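Local coordinates for protein leucine aminopeptidase (Legionella pneumophila, PDB 5GNE) that is a zinc-dependent aminopeptidase of the M28 peptidase family, which probably removes amino acids from the N-terminal end of peptides, at residues 8-13 against 36-41; 26-31 against 74-79; 55-60 against 312-317. All blocks are in the same frame, centred on the assembly; numbering follows the deposited sequence.

Contact 1. Residues 8-13 against 36-41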
# COMPACT_ATOMS: atom_id res chain seq x y z
N ASP A 8 1.44 19.80 11.75
CA ASP A 8 1.53 19.01 10.55
C ASP A 8 1.23 19.89 9.37
O ASP A 8 0.40 20.80 9.44
CB ASP A 8 0.55 17.84 10.59
CG ASP A 8 0.83 16.90 11.74
OD1 ASP A 8 1.74 16.06 11.59
OD2 ASP A 8 0.17 17.02 12.79
N ARG A 9 1.94 19.64 8.28
CA ARG A 9 1.62 20.30 7.05
C ARG A 9 1.05 19.27 6.10
O ARG A 9 1.71 18.30 5.73
CB ARG A 9 2.85 21.01 6.47
CG ARG A 9 3.32 22.14 7.37
CD ARG A 9 4.47 22.94 6.74
NE ARG A 9 5.74 22.24 6.83
CZ ARG A 9 6.88 22.76 6.42
NH1 ARG A 9 6.87 23.97 5.87
NH2 ARG A 9 8.01 22.08 6.54
N ILE A 10 -0.20 19.49 5.71
CA ILE A 10 -0.93 18.49 4.93
C ILE A 10 -1.65 19.15 3.78
O ILE A 10 -1.92 20.35 3.81
CB ILE A 10 -1.96 17.72 5.77
CG1 ILE A 10 -3.08 18.65 6.25
CG2 ILE A 10 -1.33 17.10 6.99
CD1 ILE A 10 -4.12 17.89 7.06
N ILE A 11 -1.95 18.34 2.77
CA ILE A 11 -2.72 18.81 1.63
C ILE A 11 -4.10 18.15 1.69
O ILE A 11 -4.21 16.94 1.85
CB ILE A 11 -2.01 18.49 0.31
CG1 ILE A 11 -0.74 19.35 0.23
CG2 ILE A 11 -2.91 18.76 -0.89
CD1 ILE A 11 0.16 18.93 -0.89
N VAL A 12 -5.14 18.97 1.63
CA VAL A 12 -6.52 18.50 1.66
C VAL A 12 -7.37 19.09 0.54
O VAL A 12 -7.08 20.15 0.03
CB VAL A 12 -7.18 18.85 2.98
CG1 VAL A 12 -6.45 18.13 4.12
CG2 VAL A 12 -7.13 20.37 3.18
N SER A 13 -8.45 18.41 0.18
CA SER A 13 -9.44 18.98 -0.74
C SER A 13 -10.02 20.25 -0.13
O SER A 13 -10.09 20.40 1.10
CB SER A 13 -10.58 18.03 -1.01
OG SER A 13 -11.36 17.96 0.17
N ILE A 36 -2.04 23.22 4.07
CA ILE A 36 -2.27 23.84 5.37
C ILE A 36 -1.37 23.34 6.48
O ILE A 36 -0.77 22.27 6.41
CB ILE A 36 -3.73 23.65 5.85
CG1 ILE A 36 -4.05 22.16 6.02
CG2 ILE A 36 -4.71 24.29 4.88
CD1 ILE A 36 -5.44 21.90 6.69
N ALA A 37 -1.29 24.14 7.53
CA ALA A 37 -0.64 23.73 8.75
C ALA A 37 -1.70 23.62 9.83
O ALA A 37 -2.48 24.55 10.05
CB ALA A 37 0.45 24.72 9.14
N ILE A 38 -1.72 22.48 10.50
CA ILE A 38 -2.76 22.20 11.47
C ILE A 38 -2.19 21.17 12.44
O ILE A 38 -1.55 20.20 12.04
CB ILE A 38 -4.08 21.69 10.79
CG1 ILE A 38 -5.25 21.71 11.80
CG2 ILE A 38 -3.93 20.29 10.17
CD1 ILE A 38 -6.55 21.22 11.21
N PRO A 39 -2.38 21.41 13.74
CA PRO A 39 -1.85 20.42 14.67
C PRO A 39 -2.91 19.35 14.84
O PRO A 39 -3.94 19.58 15.47
CB PRO A 39 -1.60 21.23 15.94
CG PRO A 39 -2.49 22.47 15.81
CD PRO A 39 -3.11 22.48 14.44
N ILE A 40 -2.66 18.19 14.25
CA ILE A 40 -3.61 17.09 14.29
C ILE A 40 -3.68 16.47 15.68
O ILE A 40 -2.73 15.81 16.13
CB ILE A 40 -3.24 16.02 13.26
CG1 ILE A 40 -3.21 16.64 11.87
CG2 ILE A 40 -4.24 14.83 13.35
CD1 ILE A 40 -2.73 15.70 10.78
N ASP A 41 -4.78 16.70 16.37
CA ASP A 41 -5.03 16.12 17.68
C ASP A 41 -6.12 15.11 17.38
O ASP A 41 -6.46 14.96 16.21
CB ASP A 41 -5.44 17.19 18.70
CG ASP A 41 -6.61 18.06 18.23
OD1 ASP A 41 -7.24 17.71 17.21
OD2 ASP A 41 -6.90 19.08 18.88

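Contact 2. Residues 26-31 against 74-79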
# COMPACT_ATOMS: atom_id res chain seq x y z
N LEU A 26 -3.76 28.56 6.50
CA LEU A 26 -3.69 28.34 5.07
C LEU A 26 -2.36 28.78 4.48
O LEU A 26 -2.06 29.97 4.49
CB LEU A 26 -4.83 29.07 4.39
CG LEU A 26 -4.94 28.80 2.90
CD1 LEU A 26 -5.23 27.32 2.67
CD2 LEU A 26 -6.04 29.66 2.34
N ILE A 27 -1.60 27.86 3.91
CA ILE A 27 -0.32 28.25 3.33
C ILE A 27 -0.45 28.59 1.84
O ILE A 27 0.02 29.61 1.39
CB ILE A 27 0.75 27.14 3.50
CG1 ILE A 27 1.00 26.85 4.98
CG2 ILE A 27 2.04 27.54 2.80
CD1 ILE A 27 1.65 25.47 5.23
N ALA A 28 -1.08 27.71 1.08
CA ALA A 28 -1.33 27.91 -0.35
C ALA A 28 -2.66 27.25 -0.67
O ALA A 28 -3.10 26.36 0.04
CB ALA A 28 -0.22 27.32 -1.19
N GLN A 29 -3.31 27.73 -1.72
CA GLN A 29 -4.60 27.22 -2.13
C GLN A 29 -4.79 27.25 -3.63
O GLN A 29 -4.29 28.14 -4.27
CB GLN A 29 -5.72 28.02 -1.48
CG GLN A 29 -7.06 27.27 -1.41
CD GLN A 29 -8.07 28.00 -0.57
OE1 GLN A 29 -8.41 29.14 -0.85
NE2 GLN A 29 -8.55 27.34 0.49
N SER A 30 -5.49 26.25 -4.17
CA SER A 30 -5.87 26.22 -5.59
C SER A 30 -7.39 26.17 -5.71
O SER A 30 -8.08 26.23 -4.71
CB SER A 30 -5.25 25.00 -6.29
OG SER A 30 -5.90 23.78 -5.89
N ASP A 31 -7.93 26.07 -6.91
CA ASP A 31 -9.38 25.97 -7.04
C ASP A 31 -9.94 24.71 -6.32
O ASP A 31 -11.09 24.71 -5.92
CB ASP A 31 -9.82 26.05 -8.51
CG ASP A 31 -9.25 24.95 -9.37
OD1 ASP A 31 -8.19 24.39 -9.03
OD2 ASP A 31 -9.85 24.67 -10.44
N ASP A 74 8.41 26.75 -2.47
CA ASP A 74 7.51 27.18 -3.51
C ASP A 74 6.17 26.44 -3.27
O ASP A 74 5.90 25.39 -3.86
CB ASP A 74 8.10 26.91 -4.89
CG ASP A 74 7.24 27.43 -6.02
OD1 ASP A 74 6.08 27.86 -5.79
OD2 ASP A 74 7.75 27.43 -7.17
N SER A 75 5.38 26.97 -2.35
CA SER A 75 4.15 26.33 -1.93
C SER A 75 3.18 26.02 -3.05
O SER A 75 2.52 24.97 -3.02
CB SER A 75 3.43 27.18 -0.90
OG SER A 75 3.92 26.86 0.37
N LYS A 76 3.07 26.91 -4.03
CA LYS A 76 2.12 26.68 -5.09
C LYS A 76 2.57 25.57 -6.01
O LYS A 76 1.76 24.78 -6.48
CB LYS A 76 1.85 27.96 -5.88
CG LYS A 76 1.30 29.06 -5.00
CD LYS A 76 0.62 30.15 -5.79
CE LYS A 76 -0.29 30.92 -4.85
NZ LYS A 76 -1.14 29.97 -4.04
N LYS A 77 3.87 25.48 -6.27
CA LYS A 77 4.34 24.42 -7.14
C LYS A 77 4.19 23.08 -6.42
O LYS A 77 3.80 22.06 -7.03
CB LYS A 77 5.78 24.64 -7.58
CG LYS A 77 6.14 23.76 -8.78
CD LYS A 77 7.60 23.92 -9.16
CE LYS A 77 7.86 25.17 -9.95
NZ LYS A 77 9.26 25.16 -10.44
N LEU A 78 4.44 23.08 -5.12
CA LEU A 78 4.26 21.89 -4.31
C LEU A 78 2.80 21.44 -4.37
O LEU A 78 2.49 20.28 -4.64
CB LEU A 78 4.67 22.17 -2.87
CG LEU A 78 4.43 20.99 -1.92
CD1 LEU A 78 5.59 20.01 -1.94
CD2 LEU A 78 4.22 21.50 -0.50
N LEU A 79 1.91 22.40 -4.12
CA LEU A 79 0.50 22.13 -4.08
C LEU A 79 -0.00 21.59 -5.42
O LEU A 79 -0.74 20.60 -5.47
CB LEU A 79 -0.26 23.39 -3.69
CG LEU A 79 -1.79 23.19 -3.80
CD1 LEU A 79 -2.26 22.06 -2.87
CD2 LEU A 79 -2.53 24.48 -3.48

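Contact 3. Residues 55-60 against 312-317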
# COMPACT_ATOMS: atom_id res chain seq x y z
N CYS A 55 -15.19 14.13 1.39
CA CYS A 55 -14.13 15.07 1.08
C CYS A 55 -12.79 14.45 0.73
O CYS A 55 -11.86 15.18 0.38
CB CYS A 55 -13.93 16.02 2.25
SG CYS A 55 -15.35 17.08 2.59
N GLY A 56 -12.67 13.14 0.88
CA GLY A 56 -11.43 12.45 0.52
C GLY A 56 -10.44 12.37 1.65
O GLY A 56 -10.59 12.99 2.70
N ASN A 57 -9.38 11.63 1.42
CA ASN A 57 -8.31 11.50 2.39
C ASN A 57 -7.38 12.70 2.27
O ASN A 57 -7.56 13.52 1.39
CB ASN A 57 -7.56 10.19 2.17
CG ASN A 57 -6.72 9.82 3.35
OD1 ASN A 57 -6.99 10.24 4.47
ND2 ASN A 57 -5.69 9.02 3.12
N TYR A 58 -6.40 12.81 3.16
CA TYR A 58 -5.41 13.87 3.06
C TYR A 58 -4.00 13.31 2.86
O TYR A 58 -3.73 12.15 3.12
CB TYR A 58 -5.43 14.73 4.32
CG TYR A 58 -4.93 14.02 5.55
CD1 TYR A 58 -5.75 13.13 6.25
CD2 TYR A 58 -3.70 14.30 6.07
CE1 TYR A 58 -5.32 12.51 7.38
CE2 TYR A 58 -3.25 13.69 7.23
CZ TYR A 58 -4.06 12.81 7.88
OH TYR A 58 -3.60 12.21 9.03
N LEU A 59 -3.11 14.16 2.38
CA LEU A 59 -1.73 13.75 2.16
C LEU A 59 -0.84 14.49 3.15
O LEU A 59 -0.88 15.71 3.21
CB LEU A 59 -1.31 14.06 0.73
CG LEU A 59 0.11 13.69 0.29
CD1 LEU A 59 0.32 12.17 0.27
CD2 LEU A 59 0.39 14.33 -1.06
N ASN A 60 -0.06 13.79 3.94
CA ASN A 60 0.89 14.50 4.77
C ASN A 60 2.09 14.89 3.93
O ASN A 60 2.72 14.04 3.33
CB ASN A 60 1.34 13.68 5.97
CG ASN A 60 2.11 14.51 6.97
OD1 ASN A 60 3.05 15.21 6.61
ND2 ASN A 60 1.70 14.48 8.23
N GLY A 312 -10.95 8.42 -4.18
CA GLY A 312 -10.73 9.79 -3.74
C GLY A 312 -9.26 10.20 -3.78
O GLY A 312 -8.37 9.42 -4.15
N TYR A 313 -9.00 11.44 -3.38
CA TYR A 313 -7.65 11.98 -3.25
C TYR A 313 -6.85 11.23 -2.18
O TYR A 313 -7.40 10.85 -1.15
CB TYR A 313 -7.72 13.48 -2.89
CG TYR A 313 -6.36 14.10 -2.70
CD1 TYR A 313 -5.44 14.12 -3.74
CD2 TYR A 313 -5.97 14.63 -1.48
CE1 TYR A 313 -4.19 14.65 -3.58
CE2 TYR A 313 -4.72 15.18 -1.31
CZ TYR A 313 -3.84 15.18 -2.37
OH TYR A 313 -2.59 15.71 -2.23
N ALA A 314 -5.55 11.05 -2.43
CA ALA A 314 -4.64 10.44 -1.44
C ALA A 314 -5.23 9.13 -0.95
O ALA A 314 -5.29 8.82 0.24
CB ALA A 314 -4.39 11.39 -0.28
N CYS A 315 -5.70 8.39 -1.92
CA CYS A 315 -6.41 7.15 -1.72
C CYS A 315 -5.62 6.11 -0.93
O CYS A 315 -6.12 5.53 0.04
CB CYS A 315 -6.77 6.61 -3.09
SG CYS A 315 -7.55 4.89 -3.01
N SER A 316 -4.38 5.89 -1.34
CA SER A 316 -3.59 4.87 -0.69
C SER A 316 -2.13 5.03 -1.07
O SER A 316 -1.79 5.93 -1.84
CB SER A 316 -4.11 3.48 -1.06
OG SER A 316 -3.55 2.49 -0.22
N ASP A 317 -1.27 4.13 -0.58
CA ASP A 317 0.17 4.37 -0.66
C ASP A 317 0.70 4.51 -2.08
O ASP A 317 1.73 5.16 -2.29
CB ASP A 317 0.91 3.27 0.09
CG ASP A 317 0.52 3.22 1.56
OD1 ASP A 317 0.78 4.22 2.25
OD2 ASP A 317 -0.05 2.19 2.03

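Contact 1. Residues 8-13 against 36-41
Asp8 with Ile38, Arg9 with Ala37 and Ile10 with Ile36 pair where strand 8-13 runs antiparallel to the end of strand 33-38, a worked example of how hydrogen-bonded and non-hydrogen-bonded pairs alternate along antiparallel strands. Among the backbone bonds, Ile38 N donates to Asp8 O at 2.9 Å, while the bond from Ile36 N to Ile10 O is almost straight, 177° at the hydrogen. Asp8 N, by contrast, meets Ile38 O from 49° above the carbonyl plane, just where the strand gives way to Pro39. The non-hydrogen-bonded pair, Arg9 with Ala37, brings its CA atoms to 4.4 Å, and each CA makes a CA-H...O contact, with Ile36 O and Asp8 O respectively. The apolar contacts gather on the other face. Ile10 and Ile36 both hold CG1 between the backbone N and the carbonyl carbon (chi1 66° for Ile10), and the two CG1 atoms meet at 3.6 Å. Ile10 CD1 then reaches Ile38 CG2 at 3.9 Å, and Ile36 CD1 meets Val12 CG2 as those side chains cross at about a right angle. Of the polar side chains, Asp8 takes a weak hydrogen bond on OD2 from Ile40 N at 3.4 Å, and the same oxygen rests on Ile40 CG1; its OD1 forms a salt bridge with Lys167. Arg9, on the opposite face, hydrogen-bonds through NH2 to Thr68 O and NH1 to Asn70 OD1. In the four-stranded sheet these are the two inner strands, with Tyr17 and Leu20 of helix 14-20 and Ile44 of helix 42-55 packing on the isoleucine face.

Contact 2. Residues 26-31 against 74-79
Ala28 faces Ser75 and Leu79 where helix 75-81 lies against strand 25-29, at a classic beta bulge in which Ile27 and Ala28 both stand opposite Phe35. The pairing illustrates how a helix can pack on an outermost strand without a single hydrogen bond passing between the two segments. At the start of the helix, Ala28 CB meets Ser75 CB at 3.7 Å, and Ile27 CG2 approaches Ser75 OG from the neighbouring position of the bulge. One turn later Leu79 takes over. Its CG is anti to the backbone N (chi1 173°), and the CD2 branch beyond it lies 3.6 Å from Gln29 C and 3.9 Å from Ser30 CB, so that one methyl covers the backbone as the strand runs out. The Lys76 chain, extended as far as CE and bent at chi4, brings NZ near Ala28 CB and to 3.7 Å from Gln29 O, which is not a hydrogen bond. The short segments run at 62° to each other, with 7.9 Å between their axes. Farther out, the strand is fixed by its neighbour: Phe35 bonds through its backbone to both bulge residues, and Gln29 NE2 reaches Ser34 OG. Ser30 OG is hydrogen-bonded to the backbone N of both His32 and Phe33, which ties down the turn after the strand. Phe35 also touches Ser75. The helix start is fixed in turn by its N-cap residue, Asp74, whose OD1 accepts from Lys77 N at 3.3 Å, the donor standing well above the carboxylate plane.

Contact 3. Residues 55-60 against 312-317
The seam between the N-terminal four-stranded sheet and the zinc peptidase fold is joined here by Asn57 and Ala314, an example of one side chain bonding across two distant parts of a chain. Asn57 ND2 donates to Ala314 O at 2.9 Å, with the carbonyl oxygen close to the amide plane. CG lies anti to the backbone N (chi1 -164°), and OD1 takes a weak bond from Tyr58 N, so both ends of the buried amide are engaged. Asn57 N adds a weak bond to Tyr313 O at 3.3 Å. Segment 312-317 is part of the M28 peptidase family region: the Asn57 side chain is about 7 Å from a zinc ion, and Ser316 OG bonds to the zinc ligand Asp266. Beyond the amide the contact is mostly van der Waals. Ala314 CB meets Tyr58 O at 3.5 Å and lies 4.2 Å from Leu59 CB. It also covers one face of the Tyr313 ring, offset toward the rim, whereas Asn57 O comes to the ring edge near its plane. Leu59 crosses Tyr313 at about a right angle, its CD2 lying 3.5 Å from Tyr313 OH, the hydroxyl that hydrogen-bonds to Leu82 O.

In the fold
The three contacts grade from periphery to interior. Contact 2, about 26 Å from the chain's centre and away from the zinc site, joins a helix to the outermost strand 25-29; contact 1 pairs the inner strands of the same sheet; contact 3, about 12 Å from the centre and buried, carries the sheet's other outermost strand to the peptidase fold. Their chemistry differs accordingly: side-chain packing with no hydrogen bond between the segments, then regular backbone hydrogen bonds with isoleucine packing, then a hydrogen bond from a side-chain amide. Strand 8-13 links them all. Ile11 CG2 touches both Leu79 CD1 and Tyr313 OH, and Ile11 N hydrogen-bonds to Leu59 O, whereas contacts 2 and 3 do not meet directly.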